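Local coordinates for MstE (Scytonema sp. PCC 10023, PDB 6SBF), which is a single-domain class II terpene cyclase that assembles complex isoprenoid scaffolds, probably in the biosynthesis of merosterols, at residues 57-62 with 89-94; 96-101 with 110-115; 242-247 with 272-277; 253-258 with 266-271. The protein carries 1 engineered substitution. All coordinates share one frame; numbering follows the deposited sequence. Where two conformers were deposited one is given.

Contact 1. Residues 57-62 with 89-94; sequences GDEWVT and KIRDHR
Arg91 and Glu59 meet where NH1 of the guanidinium donates to OE2, 2.8 Å away, in the guanidinium plane and on the anti lone pair of the carboxylate. The same NH1 also donates to Asp58 OD1, at 2.9 Å. Beside it NH2 bonds OD2 of Asp58 over 3.1 Å in a nearly straight bond (172°), so Arg91 grips Asp58 end-on with two nitrogens, one to each oxygen. The two side chains cross at about a right angle, and OD2 is met from 52° above the carboxylate plane. A bend at chi2 (-71°) folds CD of Arg91 back to 3.4 Å from Glu59 OE2.

Arg94 approaches the same glutamate tip to tip, likewise end-on. Arg94 NH1 donates to the syn lone pair of Glu59 OE1 (2.8 Å), and Arg94 NH2 donates to Glu59 OE2 at 3.1 Å. OE2 therefore accepts from both arginines.

The second shell positions these groups. His93 bonds Tyr103 O and lies with NE2 3.5 Å over the face of the Arg94 guanidinium, while Arg94 NE and NH1 are fixed by Leu105 O and Glu98 O. Glu59 OE1 also accepts from Gly100 N.

An alanine in place of Arg91 would probably leave the Asp58 carboxylate without the guanidinium that grips it and Glu59 OE2 with one donor fewer. Two carboxylates and two guanidiniums form a largely buried salt-bridge network that joins the start of helix 59-69 to the turn after helix 75-90, and this near balance of charge is likely to keep both acids ionised.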
loop_
_atom_site.group_PDB
_atom_site.type_symbol
_atom_site.label_atom_id
_atom_site.label_comp_id
_atom_site.label_asym_id
_atom_site.label_seq_id
_atom_site.Cartn_x
_atom_site.Cartn_y
_atom_site.Cartn_z
ATOM N N GLY A 57 -12.316 0.005 -8.050
ATOM C CA GLY A 57 -10.906 -0.005 -8.500
ATOM C C GLY A 57 -10.531 -1.327 -9.193
ATOM O O GLY A 57 -10.966 -2.381 -8.764
ATOM N N ASP A 58 -9.662 -1.201 -10.207
ATOM C CA ASP A 58 -9.134 -2.442 -10.830
ATOM C C ASP A 58 -7.646 -2.303 -11.188
ATOM O O ASP A 58 -6.867 -3.068 -10.612
ATOM C CB ASP A 58 -10.018 -2.924 -11.994
ATOM C CG ASP A 58 -10.350 -2.001 -13.136
ATOM O OD1 ASP A 58 -9.656 -1.015 -13.394
ATOM O OD2 ASP A 58 -11.353 -2.303 -13.862
ATOM N N GLU A 59 -7.253 -1.340 -12.014
ATOM C CA GLU A 59 -5.821 -1.233 -12.397
ATOM C C GLU A 59 -4.985 -1.104 -11.135
ATOM O O GLU A 59 -3.986 -1.783 -10.968
ATOM C CB GLU A 59 -5.574 -0.036 -13.305
ATOM C CG GLU A 59 -6.274 -0.113 -14.639
ATOM C CD GLU A 59 -6.207 1.127 -15.493
ATOM O OE1 GLU A 59 -5.215 1.880 -15.426
ATOM O OE2 GLU A 59 -7.195 1.354 -16.284
ATOM N N TRP A 60 -5.349 -0.152 -10.244
ATOM C CA TRP A 60 -4.575 0.087 -9.023
ATOM C C TRP A 60 -4.574 -1.159 -8.133
ATOM O O TRP A 60 -3.522 -1.600 -7.634
ATOM C CB TRP A 60 -5.169 1.299 -8.320
ATOM C CG TRP A 60 -4.708 1.437 -6.905
ATOM C CD1 TRP A 60 -3.445 1.413 -6.420
ATOM C CD2 TRP A 60 -5.538 1.665 -5.770
ATOM N NE1 TRP A 60 -3.433 1.640 -5.075
ATOM C CE2 TRP A 60 -4.716 1.773 -4.648
ATOM C CE3 TRP A 60 -6.917 1.792 -5.640
ATOM C CZ2 TRP A 60 -5.217 2.070 -3.380
ATOM C CZ3 TRP A 60 -7.395 2.089 -4.386
ATOM C CH2 TRP A 60 -6.577 2.190 -3.269
ATOM N N VAL A 61 -5.731 -1.724 -7.866
ATOM C CA VAL A 61 -5.880 -2.861 -6.951
ATOM C C VAL A 61 -5.083 -4.035 -7.510
ATOM O O VAL A 61 -4.371 -4.721 -6.737
ATOM C CB VAL A 61 -7.349 -3.217 -6.737
ATOM C CG1 VAL A 61 -7.480 -4.475 -5.927
ATOM C CG2 VAL A 61 -8.048 -2.076 -6.037
ATOM N N THR A 62 -5.123 -4.257 -8.808
ATOM C CA THR A 62 -4.392 -5.390 -9.450
ATOM C C THR A 62 -2.882 -5.158 -9.379
ATOM O O THR A 62 -2.156 -6.117 -9.092
ATOM C CB THR A 62 -4.954 -5.568 -10.856
ATOM O OG1 THR A 62 -6.280 -6.083 -10.761
ATOM C CG2 THR A 62 -4.140 -6.529 -11.688
ATOM N N LYS A 89 -1.214 -4.008 -19.595
ATOM C CA LYS A 89 -0.759 -3.536 -20.928
ATOM C C LYS A 89 -1.920 -3.216 -21.864
ATOM O O LYS A 89 -1.754 -2.319 -22.702
ATOM C CB LYS A 89 0.176 -4.564 -21.556
ATOM C CG LYS A 89 1.569 -4.547 -20.939
ATOM C CD LYS A 89 2.559 -5.382 -21.696
ATOM C CE LYS A 89 2.193 -6.843 -21.710
ATOM N NZ LYS A 89 3.197 -7.588 -22.464
ATOM N N ILE A 90 -3.043 -3.929 -21.705
ATOM C CA ILE A 90 -4.215 -3.654 -22.559
ATOM C C ILE A 90 -4.879 -2.335 -22.163
ATOM O O ILE A 90 -5.564 -1.751 -22.991
ATOM C CB ILE A 90 -5.168 -4.864 -22.540
ATOM C CG1 ILE A 90 -4.501 -6.013 -23.291
ATOM C CG2 ILE A 90 -6.516 -4.558 -23.072
ATOM C CD1 ILE A 90 -5.090 -7.382 -22.961
ATOM N N ARG A 91 -4.655 -1.825 -20.937
ATOM C CA ARG A 91 -5.136 -0.491 -20.474
ATOM C C ARG A 91 -4.153 0.565 -20.979
ATOM O O ARG A 91 -3.378 1.154 -20.176
ATOM C CB ARG A 91 -5.340 -0.483 -18.965
ATOM C CG ARG A 91 -6.453 -1.369 -18.451
ATOM C CD ARG A 91 -7.840 -0.830 -18.804
ATOM N NE ARG A 91 -8.889 -1.698 -18.338
ATOM C CZ ARG A 91 -9.417 -1.652 -17.114
ATOM N NH1 ARG A 91 -9.118 -0.696 -16.238
ATOM N NH2 ARG A 91 -10.309 -2.557 -16.772
ATOM N N ASP A 92 -4.180 0.813 -22.270
ATOM C CA ASP A 92 -3.252 1.690 -22.996
ATOM C C ASP A 92 -3.973 2.896 -23.575
ATOM O O ASP A 92 -3.471 3.505 -24.536
ATOM C CB ASP A 92 -2.534 0.882 -24.092
ATOM C CG ASP A 92 -3.422 0.433 -25.246
ATOM O OD1 ASP A 92 -4.653 0.592 -25.122
ATOM O OD2 ASP A 92 -2.895 0.026 -26.254
ATOM N N HIS A 93 -5.088 3.267 -22.989
ATOM C CA HIS A 93 -5.965 4.333 -23.517
ATOM C C HIS A 93 -5.521 5.734 -23.124
ATOM O O HIS A 93 -6.051 6.677 -23.692
ATOM C CB HIS A 93 -7.401 4.032 -23.122
ATOM C CG HIS A 93 -7.620 3.939 -21.649
ATOM N ND1 HIS A 93 -7.005 2.973 -20.875
ATOM C CD2 HIS A 93 -8.411 4.663 -20.808
ATOM C CE1 HIS A 93 -7.421 3.113 -19.629
ATOM N NE2 HIS A 93 -8.291 4.121 -19.561
ATOM N N ARG A 94 -4.621 5.897 -22.167
ATOM C CA ARG A 94 -4.254 7.253 -21.714
ATOM C C ARG A 94 -3.009 7.708 -22.452
ATOM O O ARG A 94 -2.050 6.961 -22.526
ATOM C CB ARG A 94 -4.027 7.246 -20.198
ATOM C CG ARG A 94 -5.214 6.728 -19.410
ATOM C CD ARG A 94 -4.980 6.851 -17.918
ATOM N NE ARG A 94 -6.030 6.238 -17.131
ATOM C CZ ARG A 94 -6.133 4.941 -16.823
ATOM N NH1 ARG A 94 -5.203 4.090 -17.217
ATOM N NH2 ARG A 94 -7.158 4.472 -16.132
#

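Contact 2. Residues 96-101 with 110-115; sequences TGEWGY and DTTGWA
Trp99 lays its six-membered ring against the methyl group of Ala115, whose CB stands 3.7 Å from the ring centroid and 28° off the normal, a CH-pi contact displaced toward the CE3 rim. The Gly-Glu-Trp sequence around it resembles the end of the QW motif of squalene-hopene cyclases, and an Asp-x-Asp-Thr-Thr sequence akin to the DxDD motif of class II cyclases runs from Asp108 into the start of helix 109-121. On the ring's opposite face lies Gly97 O, and Arg129 makes a cation-pi contact, while NE1 bonds Leu88 O.

The backbone is pinned next to the ring. Trp99 N donates to Thr112 OG1 over 3.1 Å (151° at the hydrogen), with OG1 set beside its own backbone N (chi1 -60°). That hydroxyl also bonds Asp108 O, just before the helix. A valine in place of Thr112 would probably cost the Trp99 N-H this acceptor and leave the loop tied here through the backbone bond of Trp99 with Asp108.

Thr111, one residue earlier, packs against the same backbone. Its OG1 bonds Asp108 OD2, and the methyl group turns to the loop instead: CG2 touches Trp99 CB at 3.6 Å and comes within 3.3 Å of Gly100 O.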
loop_
_atom_site.group_PDB
_atom_site.type_symbol
_atom_site.label_atom_id
_atom_site.label_comp_id
_atom_site.label_asym_id
_atom_site.label_seq_id
_atom_site.Cartn_x
_atom_site.Cartn_y
_atom_site.Cartn_z
ATOM N N THR A 96 -0.567 9.568 -21.656
ATOM C CA THR A 96 0.674 9.615 -20.835
ATOM C C THR A 96 1.273 8.220 -20.639
ATOM O O THR A 96 2.418 8.147 -20.222
ATOM C CB THR A 96 0.386 10.251 -19.467
ATOM O OG1 THR A 96 -0.551 9.378 -18.849
ATOM C CG2 THR A 96 -0.089 11.689 -19.519
ATOM N N GLY A 97 0.527 7.160 -20.848
ATOM C CA GLY A 97 0.976 5.816 -20.517
ATOM C C GLY A 97 0.778 5.441 -19.082
ATOM O O GLY A 97 1.211 4.339 -18.687
ATOM N N GLU A 98 0.089 6.296 -18.325
ATOM C CA GLU A 98 -0.156 6.068 -16.890
ATOM C C GLU A 98 -1.277 5.040 -16.711
ATOM O O GLU A 98 -2.118 4.856 -17.610
ATOM C CB GLU A 98 -0.538 7.389 -16.235
ATOM C CG GLU A 98 0.620 8.358 -16.244
ATOM C CD GLU A 98 0.239 9.716 -15.705
ATOM O OE1 GLU A 98 1.065 10.301 -15.003
ATOM O OE2 GLU A 98 -0.920 10.152 -15.969
ATOM N N TRP A 99 -1.314 4.442 -15.532
ATOM C CA TRP A 99 -2.470 3.717 -15.054
ATOM C C TRP A 99 -3.202 4.571 -13.996
ATOM O O TRP A 99 -2.589 5.494 -13.459
ATOM C CB TRP A 99 -2.041 2.366 -14.546
ATOM C CG TRP A 99 -1.532 1.434 -15.605
ATOM C CD1 TRP A 99 -2.275 0.643 -16.402
ATOM C CD2 TRP A 99 -0.151 1.192 -15.939
ATOM N NE1 TRP A 99 -1.464 -0.098 -17.247
ATOM C CE2 TRP A 99 -0.159 0.208 -16.937
ATOM C CE3 TRP A 99 1.063 1.669 -15.492
ATOM C CZ2 TRP A 99 1.012 -0.308 -17.465
ATOM C CZ3 TRP A 99 2.227 1.137 -16.004
ATOM C CH2 TRP A 99 2.195 0.174 -16.987
ATOM N N GLY A 100 -4.460 4.219 -13.706
ATOM C CA GLY A 100 -5.250 4.927 -12.709
ATOM C C GLY A 100 -6.097 3.991 -11.901
ATOM O O GLY A 100 -5.978 2.745 -11.974
ATOM N N TYR A 101 -6.991 4.541 -11.100
ATOM C CA TYR A 101 -7.803 3.748 -10.166
ATOM C C TYR A 101 -8.538 2.648 -10.954
ATOM O O TYR A 101 -8.586 1.517 -10.531
ATOM C CB TYR A 101 -8.778 4.709 -9.503
ATOM C CG TYR A 101 -9.864 4.126 -8.655
ATOM C CD1 TYR A 101 -9.632 3.648 -7.388
ATOM C CD2 TYR A 101 -11.175 4.067 -9.140
ATOM C CE1 TYR A 101 -10.637 3.137 -6.595
ATOM C CE2 TYR A 101 -12.168 3.520 -8.349
ATOM C CZ TYR A 101 -11.926 3.035 -7.093
ATOM O OH TYR A 101 -12.941 2.554 -6.321
ATOM N N ASP A 110 0.477 7.050 -8.123
ATOM C CA ASP A 110 0.519 5.913 -7.176
ATOM C C ASP A 110 0.248 4.629 -7.935
ATOM O O ASP A 110 0.999 3.649 -7.811
ATOM C CB ASP A 110 -0.443 6.122 -6.018
ATOM C CG ASP A 110 -0.229 5.088 -4.920
ATOM O OD1 ASP A 110 0.913 4.916 -4.494
ATOM O OD2 ASP A 110 -1.190 4.497 -4.489
ATOM N N THR A 111 -0.843 4.582 -8.645
ATOM C CA THR A 111 -1.197 3.410 -9.423
ATOM C C THR A 111 -0.029 3.081 -10.356
ATOM O O THR A 111 0.327 1.884 -10.486
ATOM C CB THR A 111 -2.455 3.641 -10.274
ATOM O OG1 THR A 111 -3.529 3.994 -9.386
ATOM C CG2 THR A 111 -2.782 2.404 -11.058
ATOM N N THR A 112 0.485 4.080 -11.002
ATOM C CA THR A 112 1.600 3.845 -11.993
ATOM C C THR A 112 2.808 3.244 -11.302
ATOM O O THR A 112 3.424 2.311 -11.834
ATOM C CB THR A 112 1.880 5.137 -12.781
ATOM O OG1 THR A 112 0.698 5.533 -13.487
ATOM C CG2 THR A 112 2.987 4.971 -13.751
ATOM N N GLY A 113 3.167 3.730 -10.124
ATOM C CA GLY A 113 4.278 3.139 -9.383
ATOM C C GLY A 113 4.059 1.702 -9.027
ATOM O O GLY A 113 4.964 0.868 -9.250
ATOM N N TRP A 114 2.888 1.337 -8.534
ATOM C CA TRP A 114 2.613 -0.072 -8.216
ATOM C C TRP A 114 2.665 -0.928 -9.481
ATOM O O TRP A 114 3.140 -2.078 -9.407
ATOM C CB TRP A 114 1.274 -0.249 -7.498
ATOM C CG TRP A 114 1.322 0.259 -6.091
ATOM C CD1 TRP A 114 0.796 1.423 -5.601
ATOM C CD2 TRP A 114 1.962 -0.383 -4.959
ATOM N NE1 TRP A 114 1.102 1.581 -4.271
ATOM C CE2 TRP A 114 1.786 0.464 -3.837
ATOM C CE3 TRP A 114 2.608 -1.622 -4.788
ATOM C CZ2 TRP A 114 2.318 0.150 -2.603
ATOM C CZ3 TRP A 114 3.115 -1.932 -3.546
ATOM C CH2 TRP A 114 2.971 -1.048 -2.454
ATOM N N ALA A 115 2.144 -0.449 -10.571
ATOM C CA ALA A 115 2.171 -1.202 -11.847
ATOM C C ALA A 115 3.619 -1.437 -12.254
ATOM O O ALA A 115 3.921 -2.521 -12.784
ATOM C CB ALA A 115 1.414 -0.462 -12.934
#

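Contact 3. Residues 242-247 with 272-277; sequences VAWGLK and LRLLLL
Trp244 is the one flat ring in this contact, and it offers Leu274 its edge: CD2 of the leucine lies in the plane of the indole, 3.8 Å from CE3 and 4.0 Å from CZ3. The two side chains cross at about a right angle. In Leu274 chi1 (172°) sets CG anti to the backbone N, and chi2 (59°) then directs the branches; CD2 also rests on Gly245 CA at 3.9 Å. A beta carbon on that glycine would fall 2.9 Å from CD2, a clash, so its absence lets the leucine come close to the helix backbone.

Leu275 makes a similar approach one residue on. Its CD2 rests against the helical hydrogen bond from Leu246 N to Val242 O, 3.8 Å from either atom. Val242 answers with both branches: CG1 faces Leu275 CD2, and CG2 sits 3.7 Å from Leu274 O and 4.0 Å from Leu277 CB. No hydrogen bond crosses the interface.

The contact thus joins helix 235-248 to the C-terminal part of helix 265-275 in the alpha6-alpha6 barrel. Helix 215-229 meets Trp244, Leu274 and Leu277, whereas helix 282-298 meets Leu246 through Glu283 and Ala287.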
loop_
_atom_site.group_PDB
_atom_site.type_symbol
_atom_site.label_atom_id
_atom_site.label_comp_id
_atom_site.label_asym_id
_atom_site.label_seq_id
_atom_site.Cartn_x
_atom_site.Cartn_y
_atom_site.Cartn_z
ATOM N N VAL A 242 11.628 1.858 13.247
ATOM C CA VAL A 242 11.414 0.534 13.875
ATOM C C VAL A 242 11.016 0.693 15.355
ATOM O O VAL A 242 10.105 -0.000 15.808
ATOM C CB VAL A 242 12.666 -0.352 13.711
ATOM C CG1 VAL A 242 12.563 -1.614 14.533
ATOM C CG2 VAL A 242 12.906 -0.705 12.249
ATOM N N ALA A 243 11.671 1.576 16.086
ATOM C CA ALA A 243 11.318 1.823 17.500
ATOM C C ALA A 243 9.863 2.328 17.591
ATOM O O ALA A 243 9.161 1.915 18.524
ATOM C CB ALA A 243 12.276 2.821 18.111
ATOM N N TRP A 244 9.465 3.205 16.679
ATOM C CA TRP A 244 8.051 3.666 16.649
ATOM C C TRP A 244 7.130 2.449 16.417
ATOM O O TRP A 244 6.108 2.292 17.084
ATOM C CB TRP A 244 7.870 4.753 15.596
ATOM C CG TRP A 244 6.418 5.109 15.361
ATOM C CD1 TRP A 244 5.728 6.116 15.986
ATOM C CD2 TRP A 244 5.526 4.556 14.391
ATOM N NE1 TRP A 244 4.465 6.191 15.504
ATOM C CE2 TRP A 244 4.306 5.249 14.526
ATOM C CE3 TRP A 244 5.662 3.583 13.388
ATOM C CZ2 TRP A 244 3.234 5.052 13.681
ATOM C CZ3 TRP A 244 4.589 3.359 12.551
ATOM C CH2 TRP A 244 3.395 4.055 12.735
ATOM N N GLY A 245 7.476 1.581 15.471
ATOM C CA GLY A 245 6.665 0.378 15.188
ATOM C C GLY A 245 6.531 -0.511 16.408
ATOM O O GLY A 245 5.476 -1.082 16.665
ATOM N N LEU A 246 7.635 -0.661 17.136
ATOM C CA LEU A 246 7.626 -1.506 18.341
ATOM C C LEU A 246 6.629 -0.913 19.365
ATOM O O LEU A 246 5.914 -1.687 20.020
ATOM C CB LEU A 246 9.058 -1.569 18.889
ATOM C CG LEU A 246 9.223 -2.463 20.075
ATOM C CD1 LEU A 246 8.873 -3.909 19.732
ATOM C CD2 LEU A 246 10.656 -2.355 20.528
ATOM N N LYS A 247 6.574 0.425 19.488
ATOM C CA LYS A 247 5.596 1.124 20.386
ATOM C C LYS A 247 4.153 0.911 19.905
ATOM O O LYS A 247 3.249 0.764 20.703
ATOM C CB LYS A 247 5.989 2.611 20.507
ATOM C CG LYS A 247 5.243 3.388 21.581
ATOM C CD LYS A 247 3.967 4.135 21.222
ATOM C CE LYS A 247 3.456 4.961 22.398
ATOM N NZ LYS A 247 1.974 4.967 22.514
ATOM N N LEU A 272 4.245 -5.082 10.800
ATOM C CA LEU A 272 5.079 -6.313 10.733
ATOM C C LEU A 272 6.155 -6.109 9.662
ATOM O O LEU A 272 7.350 -6.432 9.936
ATOM C CB LEU A 272 4.181 -7.508 10.514
ATOM C CG LEU A 272 4.881 -8.847 10.317
ATOM C CD1 LEU A 272 5.829 -9.129 11.467
ATOM C CD2 LEU A 272 3.870 -9.959 10.131
ATOM N N ARG A 273 5.812 -5.563 8.501
ATOM C CA ARG A 273 6.825 -5.316 7.471
ATOM C C ARG A 273 7.878 -4.318 8.016
ATOM O O ARG A 273 9.080 -4.536 7.787
ATOM C CB ARG A 273 6.197 -4.745 6.216
ATOM C CG ARG A 273 5.584 -5.810 5.388
ATOM C CD ARG A 273 5.099 -5.317 4.034
ATOM N NE ARG A 273 6.045 -4.654 3.114
ATOM C CZ ARG A 273 5.858 -4.558 1.789
ATOM N NH1 ARG A 273 4.906 -5.241 1.189
ATOM N NH2 ARG A 273 6.629 -3.771 1.056
ATOM N N LEU A 274 7.447 -3.266 8.672
ATOM C CA LEU A 274 8.396 -2.283 9.249
ATOM C C LEU A 274 9.368 -2.985 10.202
ATOM O O LEU A 274 10.595 -2.711 10.169
ATOM C CB LEU A 274 7.601 -1.198 9.953
ATOM C CG LEU A 274 8.406 -0.189 10.778
ATOM C CD1 LEU A 274 9.429 0.577 10.002
ATOM C CD2 LEU A 274 7.402 0.784 11.427
ATOM N N LEU A 275 8.876 -3.870 11.019
ATOM C CA LEU A 275 9.683 -4.535 12.073
ATOM C C LEU A 275 10.697 -5.534 11.464
ATOM O O LEU A 275 11.617 -5.921 12.156
ATOM C CB LEU A 275 8.805 -5.225 13.112
ATOM C CG LEU A 275 7.945 -4.286 13.977
ATOM C CD1 LEU A 275 6.989 -5.113 14.797
ATOM C CD2 LEU A 275 8.795 -3.381 14.827
ATOM N N LEU A 276 10.552 -5.908 10.192
ATOM C CA LEU A 276 11.547 -6.769 9.517
ATOM C C LEU A 276 12.810 -5.984 9.228
ATOM O O LEU A 276 13.814 -6.621 8.827
ATOM C CB LEU A 276 10.953 -7.314 8.243
ATOM C CG LEU A 276 9.803 -8.297 8.482
ATOM C CD1 LEU A 276 9.183 -8.645 7.174
ATOM C CD2 LEU A 276 10.350 -9.574 9.143
ATOM N N LEU A 277 12.828 -4.669 9.423
ATOM C CA LEU A 277 14.039 -3.880 9.072
ATOM C C LEU A 277 15.084 -3.890 10.183
ATOM O O LEU A 277 16.142 -3.303 9.965
ATOM C CB LEU A 277 13.620 -2.462 8.677
ATOM C CG LEU A 277 12.728 -2.428 7.447
ATOM C CD1 LEU A 277 12.262 -1.008 7.179
ATOM C CD2 LEU A 277 13.418 -2.993 6.189
#

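Contact 4. Residues 253-258 with 266-271; sequences GFVATS and FATAWC
Gly253 brings its carbonyl O to 3.6 Å from Thr268 CG2, a methyl group that cannot bond it, and this buried oxygen has no polar partner in the model. The positive phi of the glycine (105°) would jam a beta carbon against the preceding carbonyl. The loop belongs to the squalene-hopene cyclase-like part of the alpha6-alpha6 barrel, and its Gly-Phe-Val sequence probably stands where a QW motif has Gly-x-Trp, since the valine N-H is held by a helix threonine much as Trp99 N is held by Thr112.

Phe254 follows with CB 3.7 Å from Thr268 OG1, while its ring leads away from the helix to meet Trp294. Val255 then carries the contact. Its N donates to Thr268 OG1 over 3.0 Å in an almost linear bond (176°), and that hydroxyl also bonds Ser264 O, so it bridges the Val255 N-H and the residue just before the helix; Val255 and Ser264 also share a backbone hydrogen bond. Of the valine's two branches, CG1 anti to the backbone N (chi1 176°) meets Ala267 CB at 4.0 Å, and CG2 reaches Cys271 one turn on.

Further along, Thr257 adds a looser touch: OG1 is bonded to His260 N, and CG2 lies 4.5 Å from Ala267 CB.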
loop_
_atom_site.group_PDB
_atom_site.type_symbol
_atom_site.label_atom_id
_atom_site.label_comp_id
_atom_site.label_asym_id
_atom_site.label_seq_id
_atom_site.Cartn_x
_atom_site.Cartn_y
_atom_site.Cartn_z
ATOM N N GLY A 253 -0.182 -8.365 20.115
ATOM C CA GLY A 253 0.282 -8.662 18.763
ATOM C C GLY A 253 -0.405 -7.849 17.713
ATOM O O GLY A 253 -0.329 -8.226 16.539
ATOM N N PHE A 254 -1.023 -6.730 18.065
ATOM C CA PHE A 254 -1.696 -5.917 17.045
ATOM C C PHE A 254 -1.422 -4.430 17.247
ATOM O O PHE A 254 -1.089 -3.961 18.368
ATOM C CB PHE A 254 -3.204 -6.207 17.053
ATOM C CG PHE A 254 -3.920 -5.996 18.371
ATOM C CD1 PHE A 254 -4.250 -4.724 18.830
ATOM C CD2 PHE A 254 -4.273 -7.078 19.163
ATOM C CE1 PHE A 254 -4.930 -4.554 20.030
ATOM C CE2 PHE A 254 -4.908 -6.917 20.378
ATOM C CZ PHE A 254 -5.227 -5.648 20.806
ATOM N N VAL A 255 -1.670 -3.684 16.181
ATOM C CA VAL A 255 -1.741 -2.224 16.177
ATOM C C VAL A 255 -3.187 -1.859 16.411
ATOM O O VAL A 255 -4.071 -2.162 15.592
ATOM C CB VAL A 255 -1.227 -1.618 14.877
ATOM C CG1 VAL A 255 -1.409 -0.100 14.864
ATOM C CG2 VAL A 255 0.236 -2.001 14.677
ATOM N N ALA A 256 -3.412 -1.162 17.529
ATOM C CA ALA A 256 -4.727 -0.619 17.912
ATOM C C ALA A 256 -4.945 0.718 17.226
ATOM O O ALA A 256 -4.059 1.569 17.214
ATOM C CB ALA A 256 -4.820 -0.495 19.416
ATOM N N THR A 257 -6.148 0.924 16.720
ATOM C CA THR A 257 -6.586 2.186 16.102
ATOM C C THR A 257 -7.873 2.656 16.800
ATOM O O THR A 257 -8.569 1.877 17.429
ATOM C CB THR A 257 -6.698 2.061 14.575
ATOM O OG1 THR A 257 -7.866 1.295 14.326
ATOM C CG2 THR A 257 -5.460 1.527 13.900
ATOM N N SER A 258 -8.229 3.906 16.560
ATOM C CA SER A 258 -9.528 4.439 17.029
ATOM C C SER A 258 -10.659 3.570 16.479
ATOM O O SER A 258 -11.640 3.240 17.205
ATOM C CB SER A 258 -9.646 5.905 16.610
ATOM O OG SER A 258 -10.804 6.401 17.172
ATOM N N PHE A 266 -4.849 -4.476 8.629
ATOM C CA PHE A 266 -4.037 -3.710 7.664
ATOM C C PHE A 266 -2.875 -3.029 8.343
ATOM O O PHE A 266 -1.716 -3.111 7.865
ATOM C CB PHE A 266 -4.928 -2.742 6.883
ATOM C CG PHE A 266 -4.280 -1.926 5.806
ATOM C CD1 PHE A 266 -3.943 -2.515 4.590
ATOM C CD2 PHE A 266 -4.079 -0.570 5.944
ATOM C CE1 PHE A 266 -3.413 -1.734 3.571
ATOM C CE2 PHE A 266 -3.609 0.228 4.945
ATOM C CZ PHE A 266 -3.272 -0.372 3.739
ATOM N N ALA A 267 -3.130 -2.301 9.422
ATOM C CA ALA A 267 -2.073 -1.535 10.089
ATOM C C ALA A 267 -1.089 -2.551 10.689
ATOM O O ALA A 267 0.109 -2.251 10.742
ATOM C CB ALA A 267 -2.649 -0.592 11.132
ATOM N N THR A 268 -1.563 -3.654 11.232
ATOM C CA THR A 268 -0.681 -4.661 11.859
ATOM C C THR A 268 0.241 -5.299 10.795
ATOM O O THR A 268 1.433 -5.471 11.068
ATOM C CB THR A 268 -1.467 -5.724 12.623
ATOM O OG1 THR A 268 -2.242 -5.058 13.626
ATOM C CG2 THR A 268 -0.601 -6.752 13.269
ATOM N N ALA A 269 -0.275 -5.582 9.618
ATOM C CA ALA A 269 0.538 -6.195 8.544
ATOM C C ALA A 269 1.610 -5.200 8.112
ATOM O O ALA A 269 2.794 -5.604 7.941
ATOM C CB ALA A 269 -0.370 -6.562 7.389
ATOM N N TRP A 270 1.271 -3.924 7.977
ATOM C CA TRP A 270 2.305 -2.952 7.605
ATOM C C TRP A 270 3.315 -2.796 8.748
ATOM O O TRP A 270 4.513 -2.618 8.460
ATOM C CB TRP A 270 1.682 -1.620 7.139
ATOM C CG TRP A 270 1.222 -1.696 5.711
ATOM C CD1 TRP A 270 -0.041 -1.730 5.192
ATOM C CD2 TRP A 270 2.111 -1.785 4.574
ATOM N NE1 TRP A 270 -0.000 -1.816 3.829
ATOM C CE2 TRP A 270 1.296 -1.891 3.421
ATOM C CE3 TRP A 270 3.486 -1.831 4.421
ATOM C CZ2 TRP A 270 1.859 -1.983 2.140
ATOM C CZ3 TRP A 270 4.029 -1.883 3.167
ATOM C CH2 TRP A 270 3.229 -1.986 2.058
ATOM N N CYS A 271 2.859 -2.802 10.001
ATOM C CA CYS A 271 3.817 -2.702 11.110
ATOM C C CYS A 271 4.755 -3.916 11.100
ATOM O O CYS A 271 5.955 -3.757 11.411
ATOM C CB CYS A 271 3.055 -2.558 12.409
ATOM S SG CYS A 271 4.052 -2.047 13.797
#

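From the N terminus, contact 1 comes first, closing the span from the start of helix 59-69 through helix 75-90. Contact 2 opens right after it in series and closes the short loop leading into helix 109-121. The two touch: Asp58 N lies 2.9 Å from Tyr101 O, a probable hydrogen bond, so three successive helices are tied together. Much later, contact 3 pairs helix 235-248 with the end of helix 265-275, and contact 4 falls wholly within that span, fixing the connecting loop to the same second helix. These two meet at Gly245 O and Cys271 SG, 3.3 Å apart. The pairs occupy opposite sides of the chain's centre, with contacts 1 and 3 about 32 Å apart between centres.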